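Type IV pilus assembly protein PilF (Pseudomonas aeruginosa, PDB 2HO1) is an outer-membrane lipoprotein required for localization and assembly of the PilQ secretin, a dodecamer needed for type IV pilus function and twitching motility. Local coordinates at residues A[177-182]-A[208-213]; A[184-189]-A[216-221]; A[163-168]-A[195-200]; A[122-127]-A[148-153]. One frame throughout, in Å; residues are numbered along the deposited sequence.

Contact 1. Residues A[177-182]-A[208-213]; sequences VALEMA and NARSLL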
loop_
_atom_site.group_PDB
_atom_site.type_symbol
_atom_site.label_atom_id
_atom_site.label_comp_id
_atom_site.label_asym_id
_atom_site.label_seq_id
_atom_site.Cartn_x
_atom_site.Cartn_y
_atom_site.Cartn_z
ATOM N N VAL A 177 -9.486 16.867 5.545
ATOM C CA VAL A 177 -9.687 15.435 5.768
ATOM C C VAL A 177 -10.857 15.265 6.719
ATOM O O VAL A 177 -11.703 14.393 6.535
ATOM C CB VAL A 177 -8.417 14.717 6.368
ATOM C CG1 VAL A 177 -8.732 13.220 6.646
ATOM C CG2 VAL A 177 -7.248 14.828 5.397
ATOM N N ALA A 178 -10.919 16.109 7.737
ATOM C CA ALA A 178 -12.029 16.041 8.683
ATOM C C ALA A 178 -13.355 16.204 7.958
ATOM O O ALA A 178 -14.360 15.582 8.335
ATOM C CB ALA A 178 -11.892 17.116 9.722
ATOM N N LEU A 179 -13.368 17.047 6.928
ATOM C CA LEU A 179 -14.592 17.279 6.155
ATOM C C LEU A 179 -14.989 16.039 5.372
ATOM O O LEU A 179 -16.171 15.695 5.319
ATOM C CB LEU A 179 -14.418 18.469 5.190
ATOM C CG LEU A 179 -15.554 18.696 4.190
ATOM C CD1 LEU A 179 -16.800 19.190 4.905
ATOM C CD2 LEU A 179 -15.085 19.723 3.159
ATOM N N GLU A 180 -14.006 15.357 4.768
ATOM C CA GLU A 180 -14.321 14.145 4.013
ATOM C C GLU A 180 -14.843 13.090 4.980
ATOM O O GLU A 180 -15.757 12.347 4.647
ATOM C CB GLU A 180 -13.095 13.616 3.265
ATOM C CG GLU A 180 -12.564 14.526 2.171
ATOM C CD GLU A 180 -13.611 14.867 1.114
ATOM O OE1 GLU A 180 -14.420 14.000 0.754
ATOM O OE2 GLU A 180 -13.617 16.014 0.635
HETATM N N MSE A 181 -14.288 13.041 6.192
HETATM C CA MSE A 181 -14.766 12.081 7.196
HETATM C C MSE A 181 -16.204 12.418 7.567
HETATM O O MSE A 181 -17.074 11.539 7.598
HETATM C CB MSE A 181 -13.899 12.109 8.467
HETATM C CG MSE A 181 -12.555 11.372 8.379
HETATM SE SE MSE A 181 -12.735 9.463 8.080
HETATM C CE MSE A 181 -13.867 8.993 9.539
ATOM N N ALA A 182 -16.460 13.690 7.863
ATOM C CA ALA A 182 -17.820 14.118 8.231
ATOM C C ALA A 182 -18.823 13.719 7.143
ATOM O O ALA A 182 -19.916 13.195 7.434
ATOM C CB ALA A 182 -17.862 15.656 8.449
ATOM N N ASN A 208 -17.389 26.137 2.243
ATOM C CA ASN A 208 -17.731 26.322 0.840
ATOM C C ASN A 208 -19.178 25.876 0.728
ATOM O O ASN A 208 -19.770 25.497 1.733
ATOM C CB ASN A 208 -16.783 25.519 -0.097
ATOM C CG ASN A 208 -16.711 24.019 0.235
ATOM O OD1 ASN A 208 -17.629 23.442 0.811
ATOM N ND2 ASN A 208 -15.618 23.385 -0.164
ATOM N N ALA A 209 -19.755 25.931 -0.462
ATOM C CA ALA A 209 -21.144 25.552 -0.635
ATOM C C ALA A 209 -21.380 24.157 -0.056
ATOM O O ALA A 209 -22.295 23.941 0.746
ATOM C CB ALA A 209 -21.510 25.588 -2.101
ATOM N N ARG A 210 -20.538 23.215 -0.471
ATOM C CA ARG A 210 -20.618 21.843 -0.007
ATOM C C ARG A 210 -20.632 21.712 1.514
ATOM O O ARG A 210 -21.526 21.090 2.070
ATOM C CB ARG A 210 -19.449 21.030 -0.564
ATOM C CG ARG A 210 -19.435 19.574 -0.078
ATOM C CD ARG A 210 -18.083 18.919 -0.294
ATOM N NE ARG A 210 -18.074 17.556 0.231
ATOM C CZ ARG A 210 -16.978 16.823 0.381
ATOM N NH1 ARG A 210 -15.808 17.328 0.049
ATOM N NH2 ARG A 210 -17.061 15.592 0.865
ATOM N N SER A 211 -19.644 22.287 2.188
ATOM C CA SER A 211 -19.571 22.170 3.631
ATOM C C SER A 211 -20.679 22.891 4.391
ATOM O O SER A 211 -21.093 22.422 5.460
ATOM C CB SER A 211 -18.196 22.596 4.150
ATOM O OG SER A 211 -17.931 23.953 3.922
ATOM N N LEU A 212 -21.172 24.007 3.850
ATOM C CA LEU A 212 -22.254 24.740 4.506
ATOM C C LEU A 212 -23.495 23.861 4.497
ATOM O O LEU A 212 -24.194 23.760 5.506
ATOM C CB LEU A 212 -22.546 26.087 3.797
ATOM C CG LEU A 212 -21.473 27.157 4.029
ATOM C CD1 LEU A 212 -21.644 28.320 3.059
ATOM C CD2 LEU A 212 -21.529 27.633 5.489
ATOM N N LEU A 213 -23.757 23.200 3.378
ATOM C CA LEU A 213 -24.931 22.346 3.286
ATOM C C LEU A 213 -24.819 21.139 4.225
ATOM O O LEU A 213 -25.815 20.721 4.839
ATOM C CB LEU A 213 -25.136 21.869 1.860
ATOM C CG LEU A 213 -26.399 21.029 1.663
ATOM C CD1 LEU A 213 -27.644 21.887 1.896
ATOM C CD2 LEU A 213 -26.409 20.458 0.269
#

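Contact 2. Residues A[184-189]-A[216-221]; sequences LLYKER and IRLAKV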
loop_
_atom_site.group_PDB
_atom_site.type_symbol
_atom_site.label_atom_id
_atom_site.label_comp_id
_atom_site.label_asym_id
_atom_site.label_seq_id
_atom_site.Cartn_x
_atom_site.Cartn_y
_atom_site.Cartn_z
ATOM N N LEU A 184 -18.599 11.309 4.907
ATOM C CA LEU A 184 -18.790 9.866 4.869
ATOM C C LEU A 184 -19.660 9.401 6.008
ATOM O O LEU A 184 -20.612 8.663 5.797
ATOM C CB LEU A 184 -17.448 9.147 4.924
ATOM C CG LEU A 184 -16.618 9.316 3.660
ATOM C CD1 LEU A 184 -15.220 8.771 3.903
ATOM C CD2 LEU A 184 -17.299 8.612 2.514
ATOM N N LEU A 185 -19.348 9.840 7.221
ATOM C CA LEU A 185 -20.140 9.429 8.381
ATOM C C LEU A 185 -21.585 9.891 8.243
ATOM O O LEU A 185 -22.517 9.135 8.531
ATOM C CB LEU A 185 -19.515 9.973 9.657
ATOM C CG LEU A 185 -18.123 9.378 9.859
ATOM C CD1 LEU A 185 -17.363 10.166 10.939
ATOM C CD2 LEU A 185 -18.272 7.887 10.220
ATOM N N TYR A 186 -21.780 11.127 7.795
ATOM C CA TYR A 186 -23.129 11.620 7.586
ATOM C C TYR A 186 -23.873 10.690 6.649
ATOM O O TYR A 186 -24.986 10.262 6.942
ATOM C CB TYR A 186 -23.130 13.038 7.020
ATOM C CG TYR A 186 -24.512 13.512 6.637
ATOM C CD1 TYR A 186 -25.432 13.877 7.608
ATOM C CD2 TYR A 186 -24.904 13.572 5.311
ATOM C CE1 TYR A 186 -26.698 14.300 7.266
ATOM C CE2 TYR A 186 -26.168 13.993 4.961
ATOM C CZ TYR A 186 -27.061 14.357 5.943
ATOM O OH TYR A 186 -28.323 14.779 5.599
ATOM N N LYS A 187 -23.250 10.370 5.521
ATOM C CA LYS A 187 -23.882 9.491 4.553
ATOM C C LYS A 187 -24.167 8.106 5.137
ATOM O O LYS A 187 -25.055 7.413 4.653
ATOM C CB LYS A 187 -23.014 9.361 3.301
ATOM C CG LYS A 187 -23.087 10.533 2.317
ATOM C CD LYS A 187 -22.148 10.263 1.147
ATOM C CE LYS A 187 -22.292 11.292 0.052
ATOM N NZ LYS A 187 -22.049 12.663 0.574
ATOM N N GLU A 188 -23.413 7.714 6.166
ATOM C CA GLU A 188 -23.580 6.416 6.838
ATOM C C GLU A 188 -24.598 6.501 7.976
ATOM O O GLU A 188 -24.837 5.511 8.669
ATOM C CB GLU A 188 -22.270 5.952 7.483
ATOM C CG GLU A 188 -21.216 5.382 6.566
ATOM C CD GLU A 188 -19.930 5.060 7.315
ATOM O OE1 GLU A 188 -20.008 4.567 8.456
ATOM O OE2 GLU A 188 -18.839 5.290 6.763
ATOM N N ARG A 189 -25.148 7.691 8.196
ATOM C CA ARG A 189 -26.110 7.915 9.273
ATOM C C ARG A 189 -25.434 7.902 10.651
ATOM O O ARG A 189 -26.114 7.888 11.664
ATOM C CB ARG A 189 -27.206 6.851 9.242
ATOM C CG ARG A 189 -28.013 6.794 7.964
ATOM C CD ARG A 189 -29.157 7.786 7.988
ATOM N NE ARG A 189 -30.013 7.670 6.810
ATOM C CZ ARG A 189 -30.593 6.540 6.404
ATOM N NH1 ARG A 189 -30.409 5.406 7.078
ATOM N NH2 ARG A 189 -31.376 6.545 5.329
ATOM N N ILE A 216 -25.456 22.371 7.617
ATOM C CA ILE A 216 -26.872 22.664 7.743
ATOM C C ILE A 216 -27.635 21.380 8.012
ATOM O O ILE A 216 -28.438 21.312 8.939
ATOM C CB ILE A 216 -27.433 23.335 6.482
ATOM C CG1 ILE A 216 -27.053 24.815 6.452
ATOM C CG2 ILE A 216 -28.940 23.170 6.424
ATOM C CD1 ILE A 216 -27.262 25.470 5.112
ATOM N N ARG A 217 -27.390 20.346 7.213
ATOM C CA ARG A 217 -28.089 19.079 7.420
ATOM C C ARG A 217 -27.730 18.418 8.767
ATOM O O ARG A 217 -28.558 17.709 9.348
ATOM C CB ARG A 217 -27.813 18.124 6.256
ATOM C CG ARG A 217 -28.472 18.551 4.944
ATOM C CD ARG A 217 -27.860 17.831 3.771
ATOM N NE ARG A 217 -28.587 18.018 2.516
ATOM C CZ ARG A 217 -28.113 17.632 1.328
ATOM N NH1 ARG A 217 -26.909 17.061 1.237
ATOM N NH2 ARG A 217 -28.825 17.824 0.223
ATOM N N LEU A 218 -26.517 18.657 9.267
ATOM C CA LEU A 218 -26.123 18.087 10.550
ATOM C C LEU A 218 -26.836 18.828 11.677
ATOM O O LEU A 218 -27.309 18.203 12.632
ATOM C CB LEU A 218 -24.606 18.151 10.758
ATOM C CG LEU A 218 -23.799 17.016 10.106
ATOM C CD1 LEU A 218 -22.307 17.212 10.364
ATOM C CD2 LEU A 218 -24.258 15.671 10.661
ATOM N N ALA A 219 -26.918 20.155 11.567
ATOM C CA ALA A 219 -27.602 20.976 12.573
ATOM C C ALA A 219 -29.048 20.495 12.714
ATOM O O ALA A 219 -29.561 20.323 13.821
ATOM C CB ALA A 219 -27.578 22.443 12.152
ATOM N N LYS A 220 -29.698 20.269 11.577
ATOM C CA LYS A 220 -31.075 19.800 11.570
ATOM C C LYS A 220 -31.219 18.503 12.357
ATOM O O LYS A 220 -32.204 18.307 13.067
ATOM C CB LYS A 220 -31.562 19.587 10.138
ATOM C CG LYS A 220 -31.738 20.872 9.328
ATOM C CD LYS A 220 -32.404 20.552 7.996
ATOM C CE LYS A 220 -32.901 21.804 7.306
ATOM N NZ LYS A 220 -33.999 21.474 6.356
ATOM N N VAL A 221 -30.237 17.616 12.230
ATOM C CA VAL A 221 -30.268 16.347 12.946
ATOM C C VAL A 221 -30.152 16.571 14.456
ATOM O O VAL A 221 -30.833 15.913 15.240
ATOM C CB VAL A 221 -29.125 15.410 12.461
ATOM C CG1 VAL A 221 -28.885 14.291 13.465
ATOM C CG2 VAL A 221 -29.497 14.813 11.111
#

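Contact 3. Residues A[163-168]-A[195-200]; sequences YFEKSL and RQYYDL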
loop_
_atom_site.group_PDB
_atom_site.type_symbol
_atom_site.label_atom_id
_atom_site.label_comp_id
_atom_site.label_asym_id
_atom_site.label_seq_id
_atom_site.Cartn_x
_atom_site.Cartn_y
_atom_site.Cartn_z
ATOM N N TYR A 163 -8.501 5.050 4.921
ATOM C CA TYR A 163 -7.338 5.819 4.542
ATOM C C TYR A 163 -7.390 7.181 5.213
ATOM O O TYR A 163 -6.387 7.645 5.746
ATOM C CB TYR A 163 -7.238 5.950 3.021
ATOM C CG TYR A 163 -6.663 4.697 2.352
ATOM C CD1 TYR A 163 -5.451 4.129 2.794
ATOM C CD2 TYR A 163 -7.315 4.094 1.271
ATOM C CE1 TYR A 163 -4.904 2.988 2.166
ATOM C CE2 TYR A 163 -6.780 2.975 0.648
ATOM C CZ TYR A 163 -5.589 2.430 1.087
ATOM O OH TYR A 163 -5.065 1.368 0.420
ATOM N N PHE A 164 -8.557 7.822 5.210
ATOM C CA PHE A 164 -8.693 9.114 5.871
ATOM C C PHE A 164 -8.364 9.038 7.372
ATOM O O PHE A 164 -7.725 9.941 7.907
ATOM C CB PHE A 164 -10.096 9.696 5.645
ATOM C CG PHE A 164 -10.338 10.142 4.214
ATOM C CD1 PHE A 164 -9.343 10.814 3.508
ATOM C CD2 PHE A 164 -11.556 9.893 3.581
ATOM C CE1 PHE A 164 -9.564 11.222 2.194
ATOM C CE2 PHE A 164 -11.784 10.292 2.283
ATOM C CZ PHE A 164 -10.797 10.954 1.583
ATOM N N GLU A 165 -8.791 7.970 8.043
ATOM C CA GLU A 165 -8.466 7.817 9.453
ATOM C C GLU A 165 -6.956 7.686 9.662
ATOM O O GLU A 165 -6.414 8.216 10.646
ATOM C CB GLU A 165 -9.195 6.604 10.049
ATOM C CG GLU A 165 -10.664 6.866 10.297
ATOM C CD GLU A 165 -11.473 5.597 10.541
ATOM O OE1 GLU A 165 -10.966 4.489 10.254
ATOM O OE2 GLU A 165 -12.636 5.704 10.993
ATOM N N LYS A 166 -6.266 6.977 8.761
ATOM C CA LYS A 166 -4.812 6.853 8.894
ATOM C C LYS A 166 -4.164 8.239 8.763
ATOM O O LYS A 166 -3.212 8.582 9.498
ATOM C CB LYS A 166 -4.213 5.893 7.833
ATOM C CG LYS A 166 -4.644 4.425 7.954
ATOM C CD LYS A 166 -3.889 3.553 6.957
ATOM C CE LYS A 166 -4.651 2.280 6.648
ATOM N NZ LYS A 166 -4.871 1.362 7.823
ATOM N N SER A 167 -4.669 9.037 7.822
ATOM C CA SER A 167 -4.130 10.385 7.623
ATOM C C SER A 167 -4.299 11.260 8.891
ATOM O O SER A 167 -3.382 11.962 9.297
ATOM C CB SER A 167 -4.836 11.061 6.441
ATOM O OG SER A 167 -4.217 12.276 6.071
ATOM N N LEU A 168 -5.470 11.206 9.519
ATOM C CA LEU A 168 -5.709 12.024 10.698
ATOM C C LEU A 168 -4.958 11.518 11.919
ATOM O O LEU A 168 -4.708 12.287 12.836
ATOM C CB LEU A 168 -7.210 12.109 11.009
ATOM C CG LEU A 168 -8.036 12.977 10.045
ATOM C CD1 LEU A 168 -9.534 12.790 10.292
ATOM C CD2 LEU A 168 -7.659 14.415 10.208
ATOM N N ARG A 195 -20.710 14.664 13.113
ATOM C CA ARG A 195 -20.732 15.979 13.722
ATOM C C ARG A 195 -19.399 16.301 14.348
ATOM O O ARG A 195 -18.888 17.416 14.260
ATOM C CB ARG A 195 -21.802 16.012 14.795
ATOM C CG ARG A 195 -21.803 17.294 15.583
ATOM C CD ARG A 195 -22.957 17.329 16.538
ATOM N NE ARG A 195 -23.251 18.699 16.921
ATOM C CZ ARG A 195 -24.116 19.027 17.869
ATOM N NH1 ARG A 195 -24.760 18.071 18.529
ATOM N NH2 ARG A 195 -24.347 20.309 18.141
ATOM N N GLN A 196 -18.829 15.312 15.004
ATOM C CA GLN A 196 -17.549 15.517 15.639
ATOM C C GLN A 196 -16.501 15.926 14.641
ATOM O O GLN A 196 -15.789 16.904 14.863
ATOM C CB GLN A 196 -17.108 14.253 16.349
ATOM C CG GLN A 196 -17.894 13.982 17.614
ATOM C CD GLN A 196 -17.375 12.779 18.338
ATOM O OE1 GLN A 196 -17.672 11.635 17.960
ATOM N NE2 GLN A 196 -16.567 13.017 19.378
ATOM N N TYR A 197 -16.400 15.178 13.539
ATOM C CA TYR A 197 -15.413 15.494 12.521
ATOM C C TYR A 197 -15.750 16.828 11.857
ATOM O O TYR A 197 -14.861 17.592 11.491
ATOM C CB TYR A 197 -15.332 14.360 11.486
ATOM C CG TYR A 197 -14.439 13.218 11.923
ATOM C CD1 TYR A 197 -13.052 13.344 11.906
ATOM C CD2 TYR A 197 -14.986 12.017 12.381
ATOM C CE1 TYR A 197 -12.231 12.300 12.334
ATOM C CE2 TYR A 197 -14.181 10.966 12.804
ATOM C CZ TYR A 197 -12.805 11.107 12.778
ATOM O OH TYR A 197 -12.000 10.034 13.143
ATOM N N TYR A 198 -17.036 17.118 11.721
ATOM C CA TYR A 198 -17.424 18.380 11.118
ATOM C C TYR A 198 -16.926 19.535 11.989
ATOM O O TYR A 198 -16.271 20.466 11.505
ATOM C CB TYR A 198 -18.931 18.493 10.987
ATOM C CG TYR A 198 -19.317 19.696 10.174
ATOM C CD1 TYR A 198 -19.521 20.941 10.784
ATOM C CD2 TYR A 198 -19.457 19.603 8.786
ATOM C CE1 TYR A 198 -19.862 22.063 10.030
ATOM C CE2 TYR A 198 -19.790 20.708 8.023
ATOM C CZ TYR A 198 -19.993 21.939 8.644
ATOM O OH TYR A 198 -20.316 23.039 7.873
ATOM N N ASP A 199 -17.229 19.476 13.280
ATOM C CA ASP A 199 -16.778 20.541 14.164
ATOM C C ASP A 199 -15.263 20.708 14.046
ATOM O O ASP A 199 -14.769 21.832 14.015
ATOM C CB ASP A 199 -17.196 20.258 15.614
ATOM C CG ASP A 199 -18.705 20.225 15.784
ATOM O OD1 ASP A 199 -19.398 20.981 15.074
ATOM O OD2 ASP A 199 -19.209 19.449 16.626
ATOM N N LEU A 200 -14.525 19.603 13.954
ATOM C CA LEU A 200 -13.070 19.696 13.830
ATOM C C LEU A 200 -12.727 20.410 12.529
ATOM O O LEU A 200 -11.775 21.194 12.462
ATOM C CB LEU A 200 -12.424 18.306 13.851
ATOM C CG LEU A 200 -10.890 18.242 13.747
ATOM C CD1 LEU A 200 -10.233 18.928 14.946
ATOM C CD2 LEU A 200 -10.454 16.783 13.670
HETATM O O HOH W 1 -13.312 7.505 12.904
#

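Contact 4. Residues A[122-127]-A[148-153]; sequences EEAYQR and GLVSLQ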
loop_
_atom_site.group_PDB
_atom_site.type_symbol
_atom_site.label_atom_id
_atom_site.label_comp_id
_atom_site.label_asym_id
_atom_site.label_seq_id
_atom_site.Cartn_x
_atom_site.Cartn_y
_atom_site.Cartn_z
ATOM N N GLU A 122 -6.339 4.139 -11.179
ATOM C CA GLU A 122 -5.594 2.911 -10.928
ATOM C C GLU A 122 -4.112 3.220 -10.768
ATOM O O GLU A 122 -3.455 2.734 -9.854
ATOM C CB GLU A 122 -5.800 1.909 -12.049
ATOM N N GLU A 123 -3.581 4.039 -11.654
ATOM C CA GLU A 123 -2.177 4.367 -11.571
ATOM C C GLU A 123 -1.865 5.243 -10.356
ATOM O O GLU A 123 -0.824 5.072 -9.747
ATOM C CB GLU A 123 -1.710 5.048 -12.863
ATOM C CG GLU A 123 -1.771 4.144 -14.103
ATOM C CD GLU A 123 -1.680 4.962 -15.391
ATOM O OE1 GLU A 123 -2.712 5.470 -15.850
ATOM O OE2 GLU A 123 -0.578 5.129 -15.923
ATOM N N ALA A 124 -2.752 6.186 -10.021
ATOM C CA ALA A 124 -2.563 7.038 -8.843
ATOM C C ALA A 124 -2.442 6.116 -7.621
ATOM O O ALA A 124 -1.474 6.202 -6.854
ATOM C CB ALA A 124 -3.786 7.978 -8.648
ATOM N N TYR A 125 -3.424 5.225 -7.475
ATOM C CA TYR A 125 -3.478 4.280 -6.351
ATOM C C TYR A 125 -2.168 3.508 -6.225
ATOM O O TYR A 125 -1.576 3.448 -5.145
ATOM C CB TYR A 125 -4.654 3.303 -6.548
ATOM C CG TYR A 125 -5.075 2.583 -5.274
ATOM C CD1 TYR A 125 -5.673 3.284 -4.217
ATOM C CD2 TYR A 125 -4.885 1.200 -5.129
ATOM C CE1 TYR A 125 -6.065 2.634 -3.054
ATOM C CE2 TYR A 125 -5.288 0.533 -3.958
ATOM C CZ TYR A 125 -5.875 1.268 -2.931
ATOM O OH TYR A 125 -6.257 0.636 -1.782
ATOM N N GLN A 126 -1.693 2.946 -7.338
ATOM C CA GLN A 126 -0.451 2.204 -7.344
ATOM C C GLN A 126 0.767 3.020 -6.866
ATOM O O GLN A 126 1.569 2.518 -6.050
ATOM C CB GLN A 126 -0.177 1.640 -8.746
ATOM C CG GLN A 126 -1.188 0.550 -9.165
ATOM C CD GLN A 126 -1.093 0.156 -10.652
ATOM O OE1 GLN A 126 -0.730 0.974 -11.512
ATOM N NE2 GLN A 126 -1.449 -1.099 -10.961
ATOM N N ARG A 127 0.915 4.254 -7.369
ATOM C CA ARG A 127 2.054 5.081 -6.977
ATOM C C ARG A 127 1.947 5.462 -5.519
ATOM O O ARG A 127 2.946 5.486 -4.824
ATOM C CB ARG A 127 2.165 6.347 -7.845
ATOM C CG ARG A 127 2.363 6.078 -9.312
ATOM C CD ARG A 127 3.666 5.347 -9.593
ATOM N NE ARG A 127 3.985 5.273 -11.017
ATOM C CZ ARG A 127 5.161 4.845 -11.484
ATOM N NH1 ARG A 127 6.105 4.471 -10.633
ATOM N NH2 ARG A 127 5.397 4.773 -12.792
ATOM N N GLY A 148 -7.166 7.975 0.195
ATOM C CA GLY A 148 -8.589 8.113 0.496
ATOM C C GLY A 148 -9.369 8.799 -0.629
ATOM O O GLY A 148 -10.451 8.356 -1.014
ATOM N N LEU A 149 -8.827 9.873 -1.185
ATOM C CA LEU A 149 -9.536 10.551 -2.261
ATOM C C LEU A 149 -9.661 9.633 -3.482
ATOM O O LEU A 149 -10.738 9.558 -4.087
ATOM C CB LEU A 149 -8.833 11.869 -2.620
ATOM C CG LEU A 149 -8.875 12.957 -1.537
ATOM C CD1 LEU A 149 -7.815 13.985 -1.835
ATOM C CD2 LEU A 149 -10.241 13.625 -1.448
ATOM N N VAL A 150 -8.581 8.925 -3.837
ATOM C CA VAL A 150 -8.620 7.999 -4.977
ATOM C C VAL A 150 -9.655 6.903 -4.692
ATOM O O VAL A 150 -10.392 6.480 -5.586
ATOM C CB VAL A 150 -7.215 7.353 -5.237
ATOM C CG1 VAL A 150 -7.317 6.197 -6.246
ATOM C CG2 VAL A 150 -6.229 8.422 -5.745
ATOM N N SER A 151 -9.738 6.445 -3.444
ATOM C CA SER A 151 -10.699 5.408 -3.109
ATOM C C SER A 151 -12.129 5.899 -3.350
ATOM O O SER A 151 -13.013 5.122 -3.775
ATOM C CB SER A 151 -10.523 4.956 -1.651
ATOM O OG SER A 151 -9.319 4.233 -1.500
ATOM N N LEU A 152 -12.364 7.180 -3.066
ATOM C CA LEU A 152 -13.677 7.767 -3.294
ATOM C C LEU A 152 -14.074 7.598 -4.753
ATOM O O LEU A 152 -15.155 7.104 -5.063
ATOM C CB LEU A 152 -13.662 9.253 -2.935
ATOM C CG LEU A 152 -14.393 9.691 -1.668
ATOM C CD1 LEU A 152 -14.532 8.547 -0.691
ATOM C CD2 LEU A 152 -13.674 10.857 -1.030
ATOM N N GLN A 153 -13.171 7.992 -5.645
ATOM C CA GLN A 153 -13.407 7.898 -7.076
ATOM C C GLN A 153 -13.527 6.475 -7.589
ATOM O O GLN A 153 -14.022 6.254 -8.687
ATOM C CB GLN A 153 -12.309 8.629 -7.846
ATOM C CG GLN A 153 -12.290 10.139 -7.567
ATOM C CD GLN A 153 -13.683 10.758 -7.652
ATOM O OE1 GLN A 153 -14.402 10.544 -8.614
ATOM N NE2 GLN A 153 -14.062 11.517 -6.634
#

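Contact 1. Residues A[177-182]-A[208-213]
Arg210 reaches across to Glu180 and meets its carboxylate end-on, NH1 and NH2 each taking one oxygen. The two side chains run at about a right angle, and the carboxylate and guanidinium planes stand 45° apart. Both acceptors lie in the guanidinium plane; relative to the carboxylate, OE2 is met on its syn side but tilted 31° out of the plane, OE1 from farther above it. Arg210 NH1 to Glu180 OE2 measures 2.6 Å, Arg210 NH2 to Glu180 OE1 3.1 Å, and both bonds are nearly straight. Arg210 spans the gap with an extended chain, whereas Glu180, whose CB points away, folds back through a bend at chi2 (-57°). NH2 has a second anionic partner in Asp183. The bridge joins the first helices of two successive TPR units, TPR 5 and TPR 6; the axes of segments 177-182 and 209-213 approach to 11.3 Å. Beside it Leu179 supplies the apolar part: CD2 lies over one guanidinium face, 4.0 Å from Arg210 NH1, and CD1 rests 3.8 Å from Ser211 CB. Ser211 and Asn208 form a capping box: Ser211 N donates to Asn208 OD1 (2.7 Å), Asn208 N to Ser211 OG (2.8 Å), which also bonds Gln207.

Contact 2. Residues A[184-189]-A[216-221]
Arg217 meets Tyr186 through the aliphatic part of its chain: Arg217 CB is 3.4 Å from Tyr186 OH, and Arg217 CD lies 3.6 Å from the same oxygen. The two side chains cross at about a right angle, although the ring and guanidinium planes differ by merely 7°. Extended from CG to NE, the arginine carries its charged end beyond the tyrosine to a salt bridge between NH2 and Glu247. One residue on, Leu218 approaches nearer the root of the ring, with Leu218 CD2 3.7 Å from Tyr186 CD1, the leucine and the tyrosine running alongside in opposing directions. Tyr186 CB already points toward 216-221, and CG anti to the backbone N (chi1 173°) carries the ring on to Arg217 and Leu218. No hydrogen bond links the segments, so van der Waals packing does the joining. Leu218 also touches Tyr198 of helix 191-202, placing that helix against this junction. Such packing between the first helices of consecutive repeats, with the intervening second helix alongside, is typical of a TPR superhelix.

Contact 3. Residues A[163-168]-A[195-200]
Leu168 presses one methyl against the ring of Tyr197, and this is the tight part of the contact. Leu168 CD1 comes to 3.4 Å from Tyr197 CE1 and 3.9 Å from Tyr197 CD1, so the methyl sits by one side of the ring, nearer its hydroxyl half; its approach is oblique. The backbones stay far apart, the nearest CA atoms, those of Leu168 and Tyr197, being 10.5 Å from each other, and the width is bridged by the side chains of these two residues. Helix 175-187 packs against both, Val177 on Leu168 and Leu185 on Tyr197, consistent with its lying between the two.

The other part is looser and watery. Glu165 CG gets no closer than 4.5 Å to Tyr197 OH, and no direct hydrogen bond forms. Instead a water spans the polar ends, donating to Glu165 OE2 at 2.7 Å and lying 2.9 Å from Tyr197 OH. An almost straight outer chain (chi2 165°) brings the glutamate's carboxylate to that water, and both residues are partly exposed, whereas Leu168 is buried.

Here the second helices of TPR 4 and TPR 5 meet across the first helix of TPR 5, the layered helix packing from which a TPR superhelix is built.

Contact 4. Residues A[122-127]-A[148-153]
The helical segments 122-127 and 148-153 run roughly antiparallel, at 152° between their directions, with axes 9.7 Å apart at closest approach and Tyr125 and Val150 in register, CA to CA 6.5 Å. Val150 points into the interface and divides its two methyls between neighbouring residues: Val150 CG2 meets Ala124 CB at 3.8 Å, while Val150 CG1 lies 3.9 Å from Tyr125 CD1 and equally near Tyr125 CB. The small Ala124, directed at the valine, offers just its methyl. Tyr125 leans past instead, its ring crossing Val150 obliquely. With CG anti to the backbone N (chi1 -162°), the ring extends along to Ser151, where Tyr125 CE1 and Ser151 OG are 3.9 Å apart, a van der Waals contact without a hydrogen bond. The pair joins the second helix of TPR 3 to the first helix of TPR 4, and Leu115 and Tyr116 of helix 105-117 adjoin Ala124 and Val150 respectively. The polar ends turn elsewhere: Ser151 OG bonds Leu147 O and Gln159, and Tyr125 OH bonds Tyr163 OH. All four touching residues are buried, so cohesion between these segments comes from apolar packing, while both hydroxyls bond partners beyond the segments, Tyr125 OH also reaching Glu130 of the second subunit.

Overall arrangement
Contact 4 comes first along the chain and closes before the other three open; contacts 1, 2 and 3 interlock, their segments alternating. Contacts 1 and 2 share helices 175-187 and 209-221, with centres about 10 Å apart, and contact 3, about 11 Å from contact 1, pairs helices 157-170 and 191-202, which flank helix 175-187 in sequence. The bond between Ser211 O and Tyr198 OH ties contact 1 to contact 3. Contact 4 lies about 19 Å from contact 3, yet packing of Phe164 on Gly148 connects them, and both touch the second subunit. Together they trace the superhelix from TPR 3 to TPR 6, partly overlapping TPR 1-4, the minimal region for secretin assembly.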